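Local atomic coordinates of 4-oxalocrotonate decarboxylase NahK (Pseudomonas putida, PDB entry 5D2K), a protein that catalyses the metal-assisted decarboxylation of (3E)-2-oxohex-3-enedioate to 2-oxopent-4-enoate and carbon dioxide, a step in the breakdown of naphthalene. Residues Ala207-His212 and Gly240-Ala245; Arg188-Val193 and Val256-Leu261; Ser215-Leu220 and Thr235-Gly240. The protein carries 1 engineered substitution. All coordinates share one frame; numbering follows the deposited sequence.

How the contacts relate
The three contacts are nested along the chain: contact 3 lies within the loop closed by contact 1, which in turn lies within the loop closed by contact 2, and all belong to the fumarylacetoacetate hydrolase-type region. Contact 2 joins strands 191-196 and 253-258 of the five-stranded sheet, whereas contact 3 sets helix 213-225 on strand 236-238 of the eight-stranded sheet. Contact 1 bridges the loops that lead into that helix and out of that strand; its centre is about 12 Å from that of contact 2 and about 11 Å from that of contact 3. Contacts 1 and 3 share Gly-240 of the 2-oxoadipic acid pocket, and Ile-242 packs on Val-192 of contact 2, so contact 1 connects the five-stranded sheet with the pocket.

Contact 1. Residues Ala207-His212 and Gly240-Ala245; sequences AAVLGH and GGITAA. With OOG (2-oxoadipic acid), chain D.
Val-209 and Ile-242 meet at about a right angle where two loops of the fumarylacetoacetate hydrolase-type fold come together, the first carrying a type I' beta turn from Val-209 to His-212. The loops meet by van der Waals contact, methyls against methylene and carbonyl groups. Val-209 CG2 lies 3.9 Å from Ile-242 CG1 and also rests against the carbonyl of Gly-240, with 3.7 Å between Val-209 CG2 and Gly-240 O. Ala-208 adds its methyl at the margin, where Ala-208 CB is 3.6 Å from Ile-242 O. The first torsion of Ile-242 (-72°) turns CG1 anti to its own carbonyl carbon, the position from which it reaches the valine.

Polar contacts hold each loop separately. In the turn, His-212 N bonds to Val-209 O, and the His-212 ring caps Leu-214 N at the start of helix 213-225. On the other loop, Ser-74 binds Gly-241 O. Glycine suits position 240, where a beta carbon would collide with the carbonyl oxygen of the residue before and come close to Val-209 CG1; at Gly-241 a beta carbon would press on the ligand. Gly-241 N donates to the carboxylate oxygen O4 of 2-oxoadipic acid at 2.7 Å, with an N-H...O angle of 137°.

Contact 2. Residues Arg188-Val193 and Val256-Leu261; sequences RTLGVV and VRYQGL
The side-chain oxygen of Gln-259 is gripped by two donors: OE1 accepts the backbone N-H of Gly-191 at 3.0 Å, with the donor tilted 29° from the carbonyl plane, and a proton from a water molecule. That water is also hydrogen-bonded to Thr-189 OG1, while a second water accepts from Gln-259 NE2. Chi1 (-177°) puts CG anti to the backbone N, and the chain, extended beyond it, brings OE1 to Gly-191 N; the carbonyl of Gly-191 receives Gln-259 N in turn.

Beyond this side-chain bond the antiparallel strands pair regularly. Val-193 and Arg-257 form a hydrogen-bonded pair, with Arg-257 N 2.8 Å from Val-193 O; the arginine's far end turns to a salt bridge with Glu-195. Val-192 and Tyr-258 make the adjoining non-hydrogen-bonded pair. In one of its two conformers, Val-192 places CG1 over one face of the tyrosine ring, 4.2 Å from its centroid, in a CH-pi contact, and Leu-190 CD2 comes to the ring's edge, 4.2 Å from Tyr-258 CD2. The tyrosine hydroxyl reaches the carbonyl of Glu-116, a magnesium ligand.

Chemically, the exposed Gln-259 and Arg-257 suit a solvent-facing margin, whereas the valine-tyrosine face is buried against strand 112-121 and ties this sheet to the metal-bearing strand.

Contact 3. Residues Ser215-Leu220 and Thr235-Gly240; sequences SSVAML and TFIMTG
Ser-216 meets Thr-239 through both of its side-chain atoms. Its CB lies 4.0 Å from Thr-239 CB and also approaches the threonine carbonyl. At the tip, Ser-216 OG donates to Thr-239 O at 2.8 Å, lying in the carbonyl plane and on a lone pair, with a C=O...O angle of 129°. The first torsion, -175°, sets OG anti to the backbone N and brings it to this acceptor. Thr-239 O also receives a weak bond from Thr-73, while the threonine hydroxyl is bonded to Ile-117 O. An alanine in place of Ser-216 removes OG, and Thr-239 O would probably be left with the weak bond from Thr-73 alone among the partners named, its loop held less firmly.

The remaining contacts are apolar. Val-217 spreads its two methyls between two partners: CG1 is 4.0 Å from Ile-237 CD1, and CG2 is 3.9 Å from Thr-239 CG2. One helical turn after Ser-216, Leu-220 meets Ile-237 tip to tip, with Leu-220 CD2 3.7 Å from Ile-237 CG2.

Together these residues lay one side of helix 213-225 against strand 236-238, which pairs parallel with strand 65-71 and antiparallel with strand 112-121. Leu-220 extends the packing to Leu-68 and Met-70 of the former strand, and Val-217 to Val-119 of the latter, so the helix packs across these three strands, near the pocket residue Gly-240.

Contact 1. Residues Ala207-His212 and Gly240-Ala245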
loop_
_atom_site.group_PDB
_atom_site.type_symbol
_atom_site.label_atom_id
_atom_site.label_comp_id
_atom_site.label_asym_id
_atom_site.label_seq_id
_atom_site.Cartn_x
_atom_site.Cartn_y
_atom_site.Cartn_z
ATOM N N ALA A 207 -13.785 9.415 0.010
ATOM C CA ALA A 207 -14.285 9.352 -1.365
ATOM C C ALA A 207 -13.187 9.521 -2.416
ATOM O O ALA A 207 -13.358 9.119 -3.566
ATOM C CB ALA A 207 -15.365 10.403 -1.570
ATOM N N ALA A 208 -12.054 10.103 -2.029
ATOM C CA ALA A 208 -10.920 10.244 -2.943
ATOM C C ALA A 208 -10.427 8.885 -3.465
ATOM O O ALA A 208 -9.885 8.790 -4.560
ATOM C CB ALA A 208 -9.785 10.991 -2.257
ATOM N N VAL A 209 -10.634 7.838 -2.681
ATOM C CA VAL A 209 -10.256 6.488 -3.084
ATOM C C VAL A 209 -11.347 5.880 -3.976
ATOM O O VAL A 209 -12.285 5.263 -3.485
ATOM C CB VAL A 209 -10.006 5.615 -1.828
ATOM C CG1 VAL A 209 -9.613 4.182 -2.200
ATOM C CG2 VAL A 209 -8.929 6.261 -0.966
ATOM N N LEU A 210 -11.228 6.102 -5.286
ATOM C CA LEU A 210 -12.139 5.526 -6.288
ATOM C C LEU A 210 -13.614 5.853 -6.076
ATOM O O LEU A 210 -14.490 5.130 -6.558
ATOM C CB LEU A 210 -11.966 4.005 -6.340
ATOM C CG LEU A 210 -10.613 3.493 -6.826
ATOM C CD1 LEU A 210 -10.529 1.978 -6.709
ATOM C CD2 LEU A 210 -10.356 3.918 -8.266
ATOM N N GLY A 211 -13.909 6.942 -5.371
ATOM C CA GLY A 211 -15.289 7.297 -5.084
ATOM C C GLY A 211 -15.801 6.720 -3.776
ATOM O O GLY A 211 -16.767 7.216 -3.199
ATOM N N HIS A 212 -15.156 5.646 -3.319
ATOM C CA HIS A 212 -15.537 4.963 -2.085
ATOM C C HIS A 212 -14.445 3.956 -1.741
ATOM O O HIS A 212 -14.114 3.134 -2.579
ATOM C CB HIS A 212 -16.871 4.224 -2.240
ATOM C CG HIS A 212 -17.544 3.934 -0.941
ATOM N ND1 HIS A 212 -17.014 3.078 0.006
ATOM C CD2 HIS A 212 -18.705 4.400 -0.420
ATOM C CE1 HIS A 212 -17.821 3.038 1.052
ATOM N NE2 HIS A 212 -18.846 3.838 0.821
ATOM N N GLY A 240 -5.845 2.734 0.076
ATOM C CA GLY A 240 -5.210 3.744 -0.767
ATOM C C GLY A 240 -5.001 5.111 -0.129
ATOM O O GLY A 240 -5.737 5.534 0.755
ATOM N N GLY A 241 -3.968 5.806 -0.588
ATOM C CA GLY A 241 -3.663 7.125 -0.060
ATOM C C GLY A 241 -4.778 8.085 -0.397
ATOM O O GLY A 241 -5.154 8.245 -1.568
ATOM N N ILE A 242 -5.322 8.717 0.633
ATOM C CA ILE A 242 -6.427 9.641 0.444
ATOM C C ILE A 242 -5.876 10.963 -0.094
ATOM O O ILE A 242 -6.517 11.634 -0.908
ATOM C CB ILE A 242 -7.219 9.809 1.751
ATOM C CG1 ILE A 242 -8.018 8.523 2.021
ATOM C CG2 ILE A 242 -8.183 10.989 1.664
ATOM C CD1 ILE A 242 -8.554 8.357 3.434
ATOM N N THR A 243 -4.657 11.299 0.310
ATOM C CA THR A 243 -4.019 12.535 -0.133
ATOM C C THR A 243 -2.670 12.263 -0.766
ATOM O O THR A 243 -2.192 11.129 -0.776
ATOM C CB THR A 243 -3.786 13.511 1.029
ATOM O OG1 THR A 243 -2.682 13.053 1.816
ATOM C CG2 THR A 243 -5.014 13.631 1.905
ATOM N N ALA A 244 -2.037 13.322 -1.261
ATOM C CA ALA A 244 -0.664 13.224 -1.709
ATOM C C ALA A 244 0.232 12.814 -0.544
ATOM O O ALA A 244 -0.020 13.158 0.612
ATOM C CB ALA A 244 -0.199 14.546 -2.304
ATOM N N ALA A 245 1.274 12.070 -0.868
ATOM C CA ALA A 245 2.256 11.620 0.110
ATOM C C ALA A 245 3.207 12.760 0.508
ATOM O O ALA A 245 3.490 13.656 -0.293
ATOM C CB ALA A 245 3.024 10.442 -0.450
HETATM C C2 OOG D . 3.218 3.665 -5.041
HETATM C C3 OOG D . 2.401 3.373 -3.794
HETATM C C4 OOG D . 0.970 3.838 -3.967
HETATM C C6 OOG D . -1.060 4.587 -2.513
HETATM O O4 OOG D . -1.687 4.533 -1.429
HETATM O O3 OOG D . -1.464 5.317 -3.453
HETATM C C5 OOG D . 0.201 3.774 -2.667
HETATM C C1 OOG D . 3.972 4.970 -4.876
HETATM O O1 OOG D . 5.237 4.989 -4.871
HETATM O O2 OOG D . 3.324 6.042 -4.750
HETATM O O5 OOG D . 0.552 3.091 -1.729
#

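Contact 2. Residues Arg188-Val193 and Val256-Leu261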
loop_
_atom_site.group_PDB
_atom_site.type_symbol
_atom_site.label_atom_id
_atom_site.label_comp_id
_atom_site.label_asym_id
_atom_site.label_seq_id
_atom_site.Cartn_x
_atom_site.Cartn_y
_atom_site.Cartn_z
ATOM N N ARG A 188 -17.100 6.995 2.883
ATOM C CA ARG A 188 -17.121 7.948 1.773
ATOM C C ARG A 188 -16.878 9.372 2.263
ATOM O O ARG A 188 -16.143 10.145 1.628
ATOM C CB ARG A 188 -18.460 7.871 1.024
ATOM C CG ARG A 188 -18.519 8.769 -0.206
ATOM C CD ARG A 188 -19.895 8.702 -0.869
ATOM N NE ARG A 188 -20.955 9.219 -0.008
ATOM C CZ ARG A 188 -21.419 10.466 -0.057
ATOM N NH1 ARG A 188 -20.894 11.338 -0.907
ATOM N NH2 ARG A 188 -22.401 10.842 0.748
ATOM N N THR A 189 -17.476 9.709 3.401
ATOM C CA THR A 189 -17.403 11.074 3.904
ATOM C C THR A 189 -16.379 11.250 5.026
ATOM O O THR A 189 -16.236 12.339 5.566
ATOM C CB THR A 189 -18.782 11.561 4.405
ATOM O OG1 THR A 189 -19.198 10.785 5.539
ATOM C CG2 THR A 189 -19.824 11.438 3.287
ATOM N N LEU A 190 -15.664 10.176 5.356
ATOM C CA LEU A 190 -14.644 10.209 6.403
ATOM C C LEU A 190 -13.587 11.257 6.109
ATOM O O LEU A 190 -12.887 11.150 5.111
ATOM C CB LEU A 190 -13.981 8.835 6.534
ATOM C CG LEU A 190 -12.868 8.719 7.577
ATOM C CD1 LEU A 190 -13.420 8.915 8.980
ATOM C CD2 LEU A 190 -12.183 7.361 7.448
ATOM N N GLY A 191 -13.491 12.278 6.956
ATOM C CA GLY A 191 -12.471 13.298 6.781
ATOM C C GLY A 191 -11.164 12.917 7.445
ATOM O O GLY A 191 -11.154 12.342 8.535
ATOM N N VAL A 192 -10.056 13.221 6.771
ATOM C CA VAL A 192 -8.728 12.898 7.271
ATOM C C VAL A 192 -7.818 14.127 7.193
ATOM O O VAL A 192 -7.745 14.773 6.154
ATOM C CB VAL A 192 -8.127 11.728 6.472
ATOM C CG1 VAL A 192 -6.838 11.288 7.080
ATOM C CG2 VAL A 192 -9.102 10.551 6.424
ATOM N N VAL A 193 -7.140 14.451 8.295
ATOM C CA VAL A 193 -6.260 15.615 8.340
ATOM C C VAL A 193 -4.865 15.180 8.759
ATOM O O VAL A 193 -4.690 14.689 9.875
ATOM C CB VAL A 193 -6.779 16.680 9.330
ATOM C CG1 VAL A 193 -5.824 17.880 9.387
ATOM C CG2 VAL A 193 -8.186 17.131 8.950
ATOM N N VAL A 256 -2.107 12.014 12.237
ATOM C CA VAL A 256 -3.196 12.048 11.267
ATOM C C VAL A 256 -4.527 11.872 11.995
ATOM O O VAL A 256 -4.754 10.873 12.677
ATOM C CB VAL A 256 -3.036 10.973 10.189
ATOM C CG1 VAL A 256 -4.187 11.063 9.209
ATOM C CG2 VAL A 256 -1.701 11.136 9.453
ATOM N N ARG A 257 -5.407 12.860 11.860
ATOM C CA ARG A 257 -6.677 12.854 12.569
ATOM C C ARG A 257 -7.771 12.325 11.663
ATOM O O ARG A 257 -7.908 12.760 10.513
ATOM C CB ARG A 257 -7.030 14.259 13.066
ATOM C CG ARG A 257 -5.911 14.902 13.876
ATOM C CD ARG A 257 -6.308 16.269 14.404
ATOM N NE ARG A 257 -5.160 16.893 15.054
ATOM C CZ ARG A 257 -4.747 16.587 16.278
ATOM N NH1 ARG A 257 -5.397 15.681 16.996
ATOM N NH2 ARG A 257 -3.680 17.188 16.784
ATOM N N TYR A 258 -8.523 11.369 12.188
ATOM C CA TYR A 258 -9.613 10.738 11.468
ATOM C C TYR A 258 -10.920 11.161 12.094
ATOM O O TYR A 258 -11.126 10.947 13.280
ATOM C CB TYR A 258 -9.460 9.210 11.504
ATOM C CG TYR A 258 -8.315 8.700 10.655
ATOM C CD1 TYR A 258 -6.993 8.845 11.072
ATOM C CD2 TYR A 258 -8.552 8.086 9.425
ATOM C CE1 TYR A 258 -5.946 8.390 10.291
ATOM C CE2 TYR A 258 -7.510 7.623 8.638
ATOM C CZ TYR A 258 -6.212 7.786 9.068
ATOM O OH TYR A 258 -5.175 7.325 8.282
ATOM N N GLN A 259 -11.777 11.796 11.298
ATOM C CA GLN A 259 -13.076 12.273 11.769
ATOM C C GLN A 259 -13.836 11.208 12.563
ATOM O O GLN A 259 -14.190 10.152 12.029
ATOM C CB GLN A 259 -13.896 12.742 10.573
ATOM C CG GLN A 259 -15.243 13.332 10.944
ATOM C CD GLN A 259 -16.159 13.400 9.760
ATOM O OE1 GLN A 259 -15.903 12.774 8.733
ATOM N NE2 GLN A 259 -17.252 14.149 9.893
ATOM N N GLY A 260 -14.038 11.477 13.855
ATOM C CA GLY A 260 -14.772 10.571 14.727
ATOM C C GLY A 260 -14.055 9.296 15.141
ATOM O O GLY A 260 -14.634 8.451 15.832
ATOM N N LEU A 261 -12.802 9.145 14.722
ATOM C CA LEU A 261 -12.045 7.921 14.983
ATOM C C LEU A 261 -10.674 8.190 15.595
ATOM O O LEU A 261 -9.773 7.364 15.487
ATOM C CB LEU A 261 -11.860 7.112 13.690
ATOM C CG LEU A 261 -13.119 6.565 13.015
ATOM C CD1 LEU A 261 -12.725 5.869 11.709
ATOM C CD2 LEU A 261 -13.870 5.620 13.936
HETATM O O HOH W 1 -18.096 11.456 7.835
HETATM O O HOH W 2 -18.495 14.399 7.131
#

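Contact 3. Residues Ser215-Leu220 and Thr235-Gly240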
loop_
_atom_site.group_PDB
_atom_site.type_symbol
_atom_site.label_atom_id
_atom_site.label_comp_id
_atom_site.label_asym_id
_atom_site.label_seq_id
_atom_site.Cartn_x
_atom_site.Cartn_y
_atom_site.Cartn_z
ATOM N N SER A 215 -14.836 0.452 -2.915
ATOM C CA SER A 215 -14.640 0.164 -4.342
ATOM C C SER A 215 -13.213 -0.290 -4.608
ATOM O O SER A 215 -12.948 -1.039 -5.545
ATOM C CB SER A 215 -14.970 1.386 -5.208
ATOM O OG SER A 215 -16.370 1.667 -5.166
ATOM N N SER A 216 -12.286 0.183 -3.781
ATOM C CA SER A 216 -10.909 -0.262 -3.868
ATOM C C SER A 216 -10.782 -1.746 -3.514
ATOM O O SER A 216 -10.008 -2.485 -4.143
ATOM C CB SER A 216 -10.042 0.593 -2.943
ATOM O OG SER A 216 -8.676 0.244 -3.090
ATOM N N VAL A 217 -11.535 -2.173 -2.501
ATOM C CA VAL A 217 -11.579 -3.572 -2.093
ATOM C C VAL A 217 -12.135 -4.436 -3.241
ATOM O O VAL A 217 -11.597 -5.503 -3.542
ATOM C CB VAL A 217 -12.430 -3.775 -0.812
ATOM C CG1 VAL A 217 -12.522 -5.262 -0.445
ATOM C CG2 VAL A 217 -11.847 -2.983 0.355
ATOM N N ALA A 218 -13.211 -3.977 -3.877
ATOM C CA ALA A 218 -13.776 -4.712 -5.013
ATOM C C ALA A 218 -12.746 -4.811 -6.132
ATOM O O ALA A 218 -12.551 -5.877 -6.722
ATOM C CB ALA A 218 -15.067 -4.030 -5.517
ATOM N N MET A 219 -12.061 -3.704 -6.400
ATOM C CA MET A 219 -11.058 -3.698 -7.452
ATOM C C MET A 219 -9.917 -4.666 -7.136
ATOM O O MET A 219 -9.435 -5.367 -8.022
ATOM C CB MET A 219 -10.508 -2.294 -7.675
ATOM C CG MET A 219 -9.530 -2.236 -8.820
ATOM S SD MET A 219 -8.995 -0.573 -9.205
ATOM C CE MET A 219 -10.537 0.108 -9.817
ATOM N N LEU A 220 -9.494 -4.713 -5.875
ATOM C CA LEU A 220 -8.445 -5.645 -5.476
ATOM C C LEU A 220 -8.867 -7.091 -5.758
ATOM O O LEU A 220 -8.072 -7.878 -6.280
ATOM C CB LEU A 220 -8.093 -5.461 -3.993
ATOM C CG LEU A 220 -7.106 -6.442 -3.355
ATOM C CD1 LEU A 220 -5.742 -6.354 -4.045
ATOM C CD2 LEU A 220 -6.971 -6.140 -1.875
ATOM N N THR A 235 -8.461 -10.859 6.057
ATOM C CA THR A 235 -7.385 -10.088 5.451
ATOM C C THR A 235 -7.477 -8.599 5.786
ATOM O O THR A 235 -8.542 -7.990 5.692
ATOM C CB THR A 235 -7.373 -10.265 3.916
ATOM O OG1 THR A 235 -7.263 -11.666 3.605
ATOM C CG2 THR A 235 -6.200 -9.511 3.267
ATOM N N PHE A 236 -6.335 -8.037 6.166
ATOM C CA PHE A 236 -6.170 -6.596 6.378
ATOM C C PHE A 236 -5.849 -5.954 5.035
ATOM O O PHE A 236 -4.927 -6.385 4.349
ATOM C CB PHE A 236 -5.060 -6.363 7.413
ATOM C CG PHE A 236 -4.657 -4.922 7.624
ATOM C CD1 PHE A 236 -5.341 -4.117 8.516
ATOM C CD2 PHE A 236 -3.524 -4.416 7.017
ATOM C CE1 PHE A 236 -4.924 -2.809 8.754
ATOM C CE2 PHE A 236 -3.107 -3.110 7.251
ATOM C CZ PHE A 236 -3.817 -2.310 8.116
ATOM N N ILE A 237 -6.633 -4.941 4.651
ATOM C CA ILE A 237 -6.463 -4.253 3.365
ATOM C C ILE A 237 -6.334 -2.748 3.535
ATOM O O ILE A 237 -7.250 -2.099 4.043
ATOM C CB ILE A 237 -7.656 -4.513 2.408
ATOM C CG1 ILE A 237 -7.946 -6.007 2.274
ATOM C CG2 ILE A 237 -7.410 -3.861 1.039
ATOM C CD1 ILE A 237 -9.244 -6.273 1.521
ATOM N N MET A 238 -5.223 -2.185 3.075
ATOM C CA MET A 238 -5.055 -0.729 3.046
ATOM C C MET A 238 -5.584 -0.227 1.715
ATOM O O MET A 238 -5.067 -0.616 0.669
ATOM C CB MET A 238 -3.584 -0.344 3.223
ATOM C CG MET A 238 -3.003 -0.787 4.544
ATOM S SD MET A 238 -1.307 -0.191 4.776
ATOM C CE MET A 238 -1.476 1.519 4.441
ATOM N N THR A 239 -6.604 0.631 1.729
ATOM C CA THR A 239 -7.358 0.850 0.497
ATOM C C THR A 239 -6.823 1.954 -0.401
ATOM O O THR A 239 -7.270 2.076 -1.543
ATOM C CB THR A 239 -8.864 1.127 0.795
ATOM O OG1 THR A 239 -9.013 2.303 1.602
ATOM C CG2 THR A 239 -9.514 -0.077 1.509
ATOM N N GLY A 240 -5.845 2.734 0.076
ATOM C CA GLY A 240 -5.210 3.744 -0.767
ATOM C C GLY A 240 -5.001 5.111 -0.129
ATOM O O GLY A 240 -5.737 5.534 0.755
#